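Local coordinates for importin-95 (Chaetomium thermophilum, PDB 4XRI), which probably serves as a flexible nuclear import receptor of the importin-beta family, carrying protein cargo into the nucleus and binding a small GTPase, at residues A[793-798]-A[820-825]; A[799-804]-A[841-846]. The protein carries 2 engineered substitutions. All coordinates share one frame; numbering follows the deposited sequence.

Contact 1 of 2, residues A[793-798]-A[820-825]; sequences SIFALL and GDLADA
Leu822 reaches across to Ile794 and Phe795 between two roughly antiparallel helices, 791-802 and 809-825, which follow each other in the chain as a helical hairpin, as is characteristic of the HEAT-repeat solenoid of importin-beta. The contact lies toward the end of the hairpin away from its connecting turn. There the backbones stand well apart, with 9.5 Å from Ile794 CA to Leu822 CA, so long apolar side chains have to bridge the gap. The tight part centres on one methyl group. Leu822 CD1 rests 3.9 Å from Ile794 CG2, the two side chains meeting at a slant. CG2 can serve here because it lies anti to the backbone N, while CG1 occupies the place beside that N. The same Leu822 methyl approaches Phe795 obliquely. The aromatic ring suits this position because its CB bond does not point at the partner helix, yet the long flat group still carries its far end there. Phe835 meets the Phe795 ring edge-to-face and also touches Leu822, while Trp771 and Ile775 of helix 754-780 pack on Ile794 and Leu822 respectively, so all three touching residues are buried.

Packing is looser beside this centre: Leu798 CD1 comes only to 4.6 Å from Leu822 CD1, and Leu798 spends itself instead on Ser815 and Ile819, nearer the turn. The solvent side carries small or polar residues. Ala796 is exposed, and Ser793, Asp821 and Asp824 are partly so; both aspartates touch Trp863 of helix 855-872, on a different face from Leu822. Leucine fits its place through its reach: with chi2 at 173°, CD1 extends away from its own CA and finishes 4.1 Å from Phe795 CE1.

Contact 2 of 2, residues A[799-804]-A[841-846]; sequences NSIAND and TAMIRE
Where Ala802 packs on Met843, Arg807 NH2 is held by two carbonyl oxygens, Asp804 O through a hydrogen bond and Ala802 O through a weak one. Arg807, which lies outside both segments, also forms a salt bridge from NH1 to Glu846 OE1. This one arginine thus ties the end of helix 791-802 to helix 838-849, and its positive charge would probably be favoured by the partial negative charge of a helix C-terminus. Beside this polar link the direct contact is apolar. Met843 projects toward the opposite helix, with CG anti to the backbone N (chi1 -171°) and the chain extended beyond it, and so runs alongside a methyl before reaching deeper. Ala802 CB lies 4.0 Å from Met843 SD and as close to CG. Alanine suits this spot because its small side chain lets the backbones approach, with Ala802 CA 5.9 Å from Met843 CA. Farther in, the Met843 CE methyl meets Ile801 CG2 at 4.1 Å. The branched isoleucine fills this buried corner while also touching Leu811, Ser815 and Met768. Two helices inclined to each other, one from a hairpin and one later in the chain, pack here in a manner consistent with the stacked helices of an alpha-solenoid such as the HEAT-repeat importin-beta family.

Overall arrangement
Both contacts use helix 791-802, successive turns of it, and their centres lie 13 Å apart. Contact 1 pairs it with its antiparallel neighbour 809-825, contact 2 with helix 838-849, which is set at a marked slant, so the first works within a hairpin and the second beyond it. Contact 1 is wholly buried and purely apolar, with branched and aromatic side chains spanning widely spaced backbones. Contact 2 is mostly buried but sits nearer the surface, where alanine permits close helices and an arginine adds charge. The two meet directly: Leu798 O packs 3.5 Å from Met843 CE, so the two contacts adjoin, near the C-terminal end of the chain.

Contact 1 of 2, residues A[793-798]-A[820-825]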
loop_
_atom_site.group_PDB
_atom_site.type_symbol
_atom_site.label_atom_id
_atom_site.label_comp_id
_atom_site.label_asym_id
_atom_site.label_seq_id
_atom_site.Cartn_x
_atom_site.Cartn_y
_atom_site.Cartn_z
ATOM N N SER A 793 18.410 -26.039 -19.991
ATOM C CA SER A 793 17.605 -25.571 -18.868
ATOM C C SER A 793 17.251 -24.096 -19.023
ATOM O O SER A 793 16.225 -23.638 -18.522
ATOM C CB SER A 793 18.343 -25.794 -17.548
ATOM O OG SER A 793 19.524 -25.014 -17.492
ATOM N N ILE A 794 18.103 -23.352 -19.721
ATOM C CA ILE A 794 17.842 -21.939 -19.969
ATOM C C ILE A 794 16.677 -21.778 -20.943
ATOM O O ILE A 794 15.779 -20.965 -20.720
ATOM C CB ILE A 794 19.081 -21.220 -20.529
ATOM C CG1 ILE A 794 20.242 -21.308 -19.537
ATOM C CG2 ILE A 794 18.757 -19.766 -20.838
ATOM C CD1 ILE A 794 21.502 -20.618 -20.016
ATOM N N PHE A 795 16.701 -22.558 -22.021
ATOM C CA PHE A 795 15.607 -22.562 -22.988
ATOM C C PHE A 795 14.301 -22.994 -22.336
ATOM O O PHE A 795 13.233 -22.463 -22.650
ATOM C CB PHE A 795 15.926 -23.486 -24.165
ATOM C CG PHE A 795 16.776 -22.850 -25.226
ATOM C CD1 PHE A 795 18.137 -23.094 -25.284
ATOM C CD2 PHE A 795 16.210 -22.010 -26.170
ATOM C CE1 PHE A 795 18.917 -22.512 -26.264
ATOM C CE2 PHE A 795 16.986 -21.426 -27.151
ATOM C CZ PHE A 795 18.342 -21.675 -27.197
ATOM N N ALA A 796 14.398 -23.963 -21.431
ATOM C CA ALA A 796 13.238 -24.478 -20.712
ATOM C C ALA A 796 12.526 -23.362 -19.957
ATOM O O ALA A 796 11.303 -23.234 -20.024
ATOM C CB ALA A 796 13.655 -25.585 -19.754
ATOM N N LEU A 797 13.303 -22.553 -19.246
ATOM C CA LEU A 797 12.758 -21.422 -18.507
ATOM C C LEU A 797 12.185 -20.367 -19.445
ATOM O O LEU A 797 11.107 -19.828 -19.196
ATOM C CB LEU A 797 13.832 -20.802 -17.616
ATOM C CG LEU A 797 13.449 -19.501 -16.910
ATOM C CD1 LEU A 797 12.179 -19.678 -16.087
ATOM C CD2 LEU A 797 14.589 -19.056 -16.032
ATOM N N LEU A 798 12.918 -20.077 -20.518
ATOM C CA LEU A 798 12.454 -19.147 -21.545
ATOM C C LEU A 798 11.068 -19.534 -22.047
ATOM O O LEU A 798 10.193 -18.683 -22.210
ATOM C CB LEU A 798 13.438 -19.100 -22.717
ATOM C CG LEU A 798 14.739 -18.320 -22.528
ATOM C CD1 LEU A 798 15.658 -18.542 -23.725
ATOM C CD2 LEU A 798 14.449 -16.841 -22.349
ATOM N N GLY A 820 19.613 -13.318 -27.192
ATOM C CA GLY A 820 20.670 -12.698 -27.969
ATOM C C GLY A 820 22.049 -13.115 -27.491
ATOM O O GLY A 820 22.916 -13.447 -28.296
ATOM N N ASP A 821 22.249 -13.093 -26.174
ATOM C CA ASP A 821 23.515 -13.508 -25.572
ATOM C C ASP A 821 23.877 -14.931 -25.970
ATOM O O ASP A 821 25.026 -15.217 -26.306
ATOM C CB ASP A 821 23.455 -13.401 -24.045
ATOM C CG ASP A 821 23.362 -11.969 -23.563
ATOM O OD1 ASP A 821 23.764 -11.058 -24.316
ATOM O OD2 ASP A 821 22.894 -11.756 -22.425
ATOM N N LEU A 822 22.887 -15.819 -25.934
ATOM C CA LEU A 822 23.093 -17.218 -26.292
ATOM C C LEU A 822 23.514 -17.372 -27.748
ATOM O O LEU A 822 24.363 -18.203 -28.073
ATOM C CB LEU A 822 21.823 -18.030 -26.029
ATOM C CG LEU A 822 21.582 -18.417 -24.570
ATOM C CD1 LEU A 822 20.222 -19.072 -24.401
ATOM C CD2 LEU A 822 22.690 -19.341 -24.088
ATOM N N ALA A 823 22.909 -16.567 -28.617
ATOM C CA ALA A 823 23.240 -16.564 -30.039
ATOM C C ALA A 823 24.699 -16.183 -30.247
ATOM O O ALA A 823 25.420 -16.821 -31.018
ATOM C CB ALA A 823 22.334 -15.610 -30.792
ATOM N N ASP A 824 25.124 -15.137 -29.546
ATOM C CA ASP A 824 26.507 -14.684 -29.592
ATOM C C ASP A 824 27.459 -15.746 -29.056
ATOM O O ASP A 824 28.509 -16.002 -29.644
ATOM C CB ASP A 824 26.669 -13.389 -28.792
ATOM C CG ASP A 824 26.755 -12.166 -29.678
ATOM O OD1 ASP A 824 25.990 -11.206 -29.446
ATOM O OD2 ASP A 824 27.597 -12.160 -30.599
ATOM N N ALA A 825 27.080 -16.363 -27.941
ATOM C CA ALA A 825 27.947 -17.316 -27.254
ATOM C C ALA A 825 28.143 -18.595 -28.059
ATOM O O ALA A 825 29.183 -19.246 -27.956
ATOM C CB ALA A 825 27.383 -17.642 -25.881
#

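Contact 2 of 2, residues A[799-804]-A[841-846]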
loop_
_atom_site.group_PDB
_atom_site.type_symbol
_atom_site.label_atom_id
_atom_site.label_comp_id
_atom_site.label_asym_id
_atom_site.label_seq_id
_atom_site.Cartn_x
_atom_site.Cartn_y
_atom_site.Cartn_z
ATOM N N ASN A 799 10.876 -20.827 -22.279
ATOM C CA ASN A 799 9.594 -21.345 -22.732
ATOM C C ASN A 799 8.516 -21.228 -21.663
ATOM O O ASN A 799 7.362 -20.922 -21.965
ATOM C CB ASN A 799 9.736 -22.802 -23.173
ATOM C CG ASN A 799 8.427 -23.396 -23.646
ATOM O OD1 ASN A 799 7.909 -23.024 -24.700
ATOM N ND2 ASN A 799 7.884 -24.328 -22.870
ATOM N N SER A 800 8.899 -21.474 -20.414
ATOM C CA SER A 800 7.971 -21.372 -19.295
ATOM C C SER A 800 7.464 -19.943 -19.151
ATOM O O SER A 800 6.282 -19.711 -18.891
ATOM C CB SER A 800 8.642 -21.830 -17.999
ATOM O OG SER A 800 7.714 -21.858 -16.928
ATOM N N ILE A 801 8.371 -18.990 -19.331
ATOM C CA ILE A 801 8.036 -17.574 -19.279
ATOM C C ILE A 801 7.106 -17.197 -20.429
ATOM O O ILE A 801 6.154 -16.432 -20.252
ATOM C CB ILE A 801 9.305 -16.705 -19.337
ATOM C CG1 ILE A 801 10.177 -16.963 -18.106
ATOM C CG2 ILE A 801 8.949 -15.230 -19.439
ATOM C CD1 ILE A 801 11.506 -16.263 -18.160
ATOM N N ALA A 802 7.385 -17.749 -21.605
ATOM C CA ALA A 802 6.586 -17.471 -22.791
ATOM C C ALA A 802 5.161 -17.998 -22.640
ATOM O O ALA A 802 4.210 -17.376 -23.112
ATOM C CB ALA A 802 7.244 -18.071 -24.024
ATOM N N ASN A 803 5.018 -19.140 -21.975
ATOM C CA ASN A 803 3.712 -19.771 -21.816
ATOM C C ASN A 803 2.947 -19.267 -20.596
ATOM O O ASN A 803 1.837 -19.720 -20.322
ATOM C CB ASN A 803 3.867 -21.290 -21.730
ATOM C CG ASN A 803 4.451 -21.889 -22.996
ATOM O OD1 ASN A 803 4.337 -21.314 -24.079
ATOM N ND2 ASN A 803 5.077 -23.054 -22.866
ATOM N N ASP A 804 3.544 -18.330 -19.867
ATOM C CA ASP A 804 2.907 -17.763 -18.683
ATOM C C ASP A 804 2.493 -16.319 -18.943
ATOM O O ASP A 804 3.347 -15.446 -19.083
ATOM C CB ASP A 804 3.850 -17.837 -17.477
ATOM C CG ASP A 804 3.157 -17.511 -16.160
ATOM O OD1 ASP A 804 2.032 -16.967 -16.177
ATOM O OD2 ASP A 804 3.750 -17.795 -15.099
ATOM N N THR A 841 10.199 -17.545 -31.764
ATOM C CA THR A 841 9.820 -16.489 -32.695
ATOM C C THR A 841 8.608 -15.719 -32.186
ATOM O O THR A 841 8.583 -14.491 -32.215
ATOM C CB THR A 841 9.502 -17.060 -34.090
ATOM O OG1 THR A 841 10.624 -17.811 -34.570
ATOM C CG2 THR A 841 9.181 -15.941 -35.069
ATOM N N ALA A 842 7.614 -16.459 -31.708
ATOM C CA ALA A 842 6.404 -15.863 -31.155
ATOM C C ALA A 842 6.715 -14.996 -29.940
ATOM O O ALA A 842 6.166 -13.905 -29.789
ATOM C CB ALA A 842 5.400 -16.949 -30.787
ATOM N N MET A 843 7.604 -15.490 -29.084
ATOM C CA MET A 843 8.005 -14.771 -27.879
ATOM C C MET A 843 8.641 -13.429 -28.218
ATOM O O MET A 843 8.293 -12.401 -27.640
ATOM C CB MET A 843 8.979 -15.618 -27.057
ATOM C CG MET A 843 9.296 -15.070 -25.679
ATOM S SD MET A 843 10.562 -16.053 -24.855
ATOM C CE MET A 843 10.504 -15.368 -23.201
ATOM N N ILE A 844 9.577 -13.451 -29.160
ATOM C CA ILE A 844 10.281 -12.246 -29.581
ATOM C C ILE A 844 9.350 -11.280 -30.294
ATOM O O ILE A 844 9.342 -10.081 -30.003
ATOM C CB ILE A 844 11.451 -12.583 -30.512
ATOM C CG1 ILE A 844 12.409 -13.542 -29.813
ATOM C CG2 ILE A 844 12.172 -11.316 -30.951
ATOM C CD1 ILE A 844 13.540 -13.982 -30.688
ATOM N N ARG A 845 8.566 -11.809 -31.227
ATOM C CA ARG A 845 7.634 -10.991 -31.994
ATOM C C ARG A 845 6.630 -10.292 -31.083
ATOM O O ARG A 845 6.320 -9.119 -31.282
ATOM C CB ARG A 845 6.897 -11.838 -33.028
ATOM C CG ARG A 845 5.948 -11.033 -33.897
ATOM C CD ARG A 845 4.913 -11.915 -34.562
ATOM N NE ARG A 845 3.737 -11.148 -34.961
ATOM C CZ ARG A 845 2.756 -10.805 -34.133
ATOM N NH1 ARG A 845 1.721 -10.104 -34.580
ATOM N NH2 ARG A 845 2.809 -11.158 -32.856
ATOM N N GLU A 846 6.131 -11.013 -30.083
ATOM C CA GLU A 846 5.206 -10.433 -29.114
ATOM C C GLU A 846 5.869 -9.298 -28.347
ATOM O O GLU A 846 5.244 -8.277 -28.059
ATOM C CB GLU A 846 4.704 -11.494 -28.132
ATOM C CG GLU A 846 3.757 -10.943 -27.075
ATOM C CD GLU A 846 3.596 -11.871 -25.890
ATOM O OE1 GLU A 846 4.625 -12.323 -25.344
ATOM O OE2 GLU A 846 2.441 -12.149 -25.504
#